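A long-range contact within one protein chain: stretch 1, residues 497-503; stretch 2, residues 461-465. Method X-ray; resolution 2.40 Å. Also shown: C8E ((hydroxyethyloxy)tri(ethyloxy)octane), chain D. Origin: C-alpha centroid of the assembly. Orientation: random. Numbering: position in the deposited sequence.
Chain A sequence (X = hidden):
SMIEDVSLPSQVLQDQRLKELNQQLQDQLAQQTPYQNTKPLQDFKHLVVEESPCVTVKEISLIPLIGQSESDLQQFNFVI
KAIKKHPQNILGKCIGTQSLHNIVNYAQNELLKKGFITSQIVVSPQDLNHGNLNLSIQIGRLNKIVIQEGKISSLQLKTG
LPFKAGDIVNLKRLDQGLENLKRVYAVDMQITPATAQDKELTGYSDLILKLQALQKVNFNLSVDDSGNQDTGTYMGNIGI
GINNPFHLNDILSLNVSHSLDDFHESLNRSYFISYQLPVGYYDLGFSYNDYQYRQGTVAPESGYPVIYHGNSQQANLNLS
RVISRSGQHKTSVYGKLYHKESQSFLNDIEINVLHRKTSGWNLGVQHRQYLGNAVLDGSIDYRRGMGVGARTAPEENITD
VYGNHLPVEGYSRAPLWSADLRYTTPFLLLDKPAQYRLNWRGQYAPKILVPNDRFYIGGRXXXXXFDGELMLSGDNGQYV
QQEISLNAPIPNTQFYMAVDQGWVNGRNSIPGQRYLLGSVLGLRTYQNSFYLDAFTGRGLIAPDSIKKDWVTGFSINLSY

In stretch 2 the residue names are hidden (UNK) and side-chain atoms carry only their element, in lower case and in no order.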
# COMPACT_ATOMS: atom_id res chain seq x y z
N MSE A 497 -10.07 21.97 -1.31
CA MSE A 497 -9.24 22.93 -0.59
C MSE A 497 -8.29 22.14 0.30
O MSE A 497 -8.67 21.13 0.88
CB MSE A 497 -10.09 23.89 0.23
CG MSE A 497 -9.42 25.23 0.50
SE MSE A 497 -9.75 25.92 2.30
CE MSE A 497 -11.69 25.70 2.38
N ALA A 498 -7.04 22.59 0.41
CA ALA A 498 -6.03 21.85 1.13
C ALA A 498 -5.26 22.77 2.07
O ALA A 498 -5.04 23.95 1.79
CB ALA A 498 -5.05 21.16 0.17
N VAL A 499 -4.86 22.20 3.21
CA VAL A 499 -4.02 22.88 4.20
C VAL A 499 -2.92 21.92 4.61
O VAL A 499 -3.20 20.84 5.15
CB VAL A 499 -4.82 23.34 5.43
CG1 VAL A 499 -3.90 23.99 6.45
CG2 VAL A 499 -5.94 24.29 5.03
N ASP A 500 -1.67 22.31 4.37
CA ASP A 500 -0.50 21.48 4.65
C ASP A 500 0.39 22.15 5.69
O ASP A 500 0.34 23.36 5.89
CB ASP A 500 0.31 21.22 3.37
CG ASP A 500 -0.48 20.46 2.32
OD1 ASP A 500 -1.65 20.11 2.57
OD2 ASP A 500 0.08 20.22 1.23
N GLN A 501 1.22 21.33 6.34
CA GLN A 501 2.11 21.78 7.40
C GLN A 501 3.38 20.95 7.38
O GLN A 501 3.32 19.73 7.25
CB GLN A 501 1.45 21.66 8.78
CG GLN A 501 0.29 22.59 9.02
CD GLN A 501 -0.39 22.34 10.35
OE1 GLN A 501 0.01 22.89 11.38
NE2 GLN A 501 -1.41 21.49 10.35
N GLY A 502 4.52 21.61 7.53
CA GLY A 502 5.79 20.92 7.62
C GLY A 502 6.57 21.34 8.85
O GLY A 502 6.44 22.46 9.34
N TRP A 503 7.40 20.42 9.33
CA TRP A 503 8.24 20.64 10.50
C TRP A 503 9.62 20.06 10.24
O TRP A 503 9.73 18.93 9.76
CB TRP A 503 7.66 19.99 11.76
CG TRP A 503 6.44 20.64 12.30
CD1 TRP A 503 6.39 21.72 13.14
CD2 TRP A 503 5.08 20.24 12.08
NE1 TRP A 503 5.09 22.02 13.45
CE2 TRP A 503 4.26 21.13 12.81
CE3 TRP A 503 4.48 19.23 11.34
CZ2 TRP A 503 2.87 21.03 12.81
CZ3 TRP A 503 3.10 19.13 11.34
CH2 TRP A 503 2.31 20.03 12.07
N UNK A 461 5.22 18.55 -3.17
CA UNK A 461 5.27 17.21 -2.61
C UNK A 461 5.34 17.20 -1.10
O UNK A 461 5.14 16.15 -0.48
c UNK A 461 7.47 16.99 -5.40
c UNK A 461 5.64 15.39 -6.71
c UNK A 461 6.47 16.43 -3.16
c UNK A 461 6.51 16.32 -4.66
o UNK A 461 6.64 15.96 -8.81
c UNK A 461 6.60 16.08 -7.43
c UNK A 461 5.60 15.51 -5.33
c UNK A 461 7.52 16.87 -6.78
N UNK A 462 5.64 18.33 -0.49
CA UNK A 462 5.82 18.35 0.95
C UNK A 462 4.88 19.30 1.66
O UNK A 462 4.11 18.86 2.50
o UNK A 462 7.80 19.72 0.49
c UNK A 462 7.29 18.70 1.30
N UNK A 463 4.91 20.59 1.32
CA UNK A 463 3.92 21.55 1.82
C UNK A 463 3.36 22.38 0.67
O UNK A 463 4.05 23.27 0.15
c UNK A 463 3.44 23.35 3.49
c UNK A 463 4.52 22.46 2.90
c UNK A 463 5.22 21.63 3.97
N UNK A 464 2.11 22.13 0.28
CA UNK A 464 1.55 22.83 -0.87
C UNK A 464 1.33 24.31 -0.55
O UNK A 464 1.23 24.72 0.61
n UNK A 464 -2.73 18.39 0.16
n UNK A 464 -3.24 18.75 -2.05
c UNK A 464 0.45 20.97 -2.21
c UNK A 464 0.24 22.18 -1.32
c UNK A 464 -2.42 18.92 -1.02
n UNK A 464 -1.29 19.60 -1.16
c UNK A 464 -0.85 20.21 -2.40
N UNK A 465 1.24 25.12 -1.60
CA UNK A 465 1.18 26.56 -1.47
C UNK A 465 2.53 27.24 -1.52
O UNK A 465 2.58 28.48 -1.46
C1 C8E D . 9.92 4.51 15.66
C2 C8E D . 10.18 5.68 14.71
C3 C8E D . 9.20 5.63 13.54
C4 C8E D . 9.43 6.83 12.63
C5 C8E D . 8.99 8.11 13.34
C6 C8E D . 9.42 9.31 12.51
C7 C8E D . 8.43 10.45 12.72
C8 C8E D . 8.93 11.38 13.82
O9 C8E D . 9.11 12.66 13.29
C10 C8E D . 9.60 13.61 14.19
C11 C8E D . 10.00 14.87 13.43
O12 C8E D . 9.49 16.00 14.08
C13 C8E D . 10.01 17.21 13.61
C14 C8E D . 9.42 18.37 14.41
O15 C8E D . 8.17 18.00 14.94
C16 C8E D . 7.50 19.05 15.58
C17 C8E D . 6.00 18.74 15.67
O18 C8E D . 5.78 17.64 16.52
C19 C8E D . 4.45 17.49 16.91
C20 C8E D . 3.93 16.11 16.48
O21 C8E D . 4.76 15.11 17.01

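Position 461 carries eight side-chain atoms beyond CA: one carbon, then a ring of six carbons bearing a single oxygen. Its CA-to-CB bond points away from stretch 1, and no atom of it touches that stretch. A six-membered carbon ring with one exocyclic oxygen is a phenol, so the residue is Tyr 461, which takes no part in the contact.

Position 462 has two side-chain atoms, one carbon followed by one oxygen, without a branch. They touch nothing on stretch 1; what approaches is the backbone O, near the carboxylate of Asp 500. The side chain is a hydroxymethyl group, and the residue is Ser 462. O of Ser 462 lies 4.4 Å from OD2 of Asp 500, a contact of two acceptors and no hydrogen bond.

Position 463 shows three carbons, one attached to CA and carrying the other two. One methyl packs on CB of Asp 500 and the other on N of Gly 502. Branching at CB with no heteroatom identifies Val 463. CG1 lies 3.8 Å from CB of Asp 500, and CG2 lies 3.6 Å from N of Gly 502. The second contact depends on the bare CA of Gly 502, since a CB built there in ideal geometry would fall 2.8 Å from CG2 of Val 463, a clash.

Position 464 has three carbons in a row, a nitrogen, then a carbon carrying two more nitrogens. Its CA-to-CB bond points sideways, but the end of the chain comes nearer to stretch 1, where two of the nitrogens meet the carboxylate of Asp 500. The terminal group is a guanidinium, and the residue is Arg 464. NE donates to OD2 of Asp 500 at 2.8 Å and 166°, while NH1 donates to OD1 of Asp 500 at 3.2 Å and a more bent 139°.

Position 465 has no side-chain atoms and is Gly 465. Its phi/psi of 92/-3 would jam a CB against the preceding carbonyl oxygen, which by itself calls for glycine.

The contact centres on Asp 500, which has the largest covered area, 86 Å² of a summed 282 Å². Besides the two-pronged salt bridge, OD2 of Asp 500 accepts a hydrogen bond from the backbone N of Arg 464 at 2.9 Å and 161°, so one carboxylate fixes both main chain and side chain of the arginine. The carboxylate meets the guanidinium at its edge, near its plane, leaving a face for Ala 498, whose CB is 3.6 Å from NH1 of Arg 464. Ala 498 and Asp 500 point toward the loop, Val 499 and Gln 501 away.

Stretch 2 (461-465) YSVRG
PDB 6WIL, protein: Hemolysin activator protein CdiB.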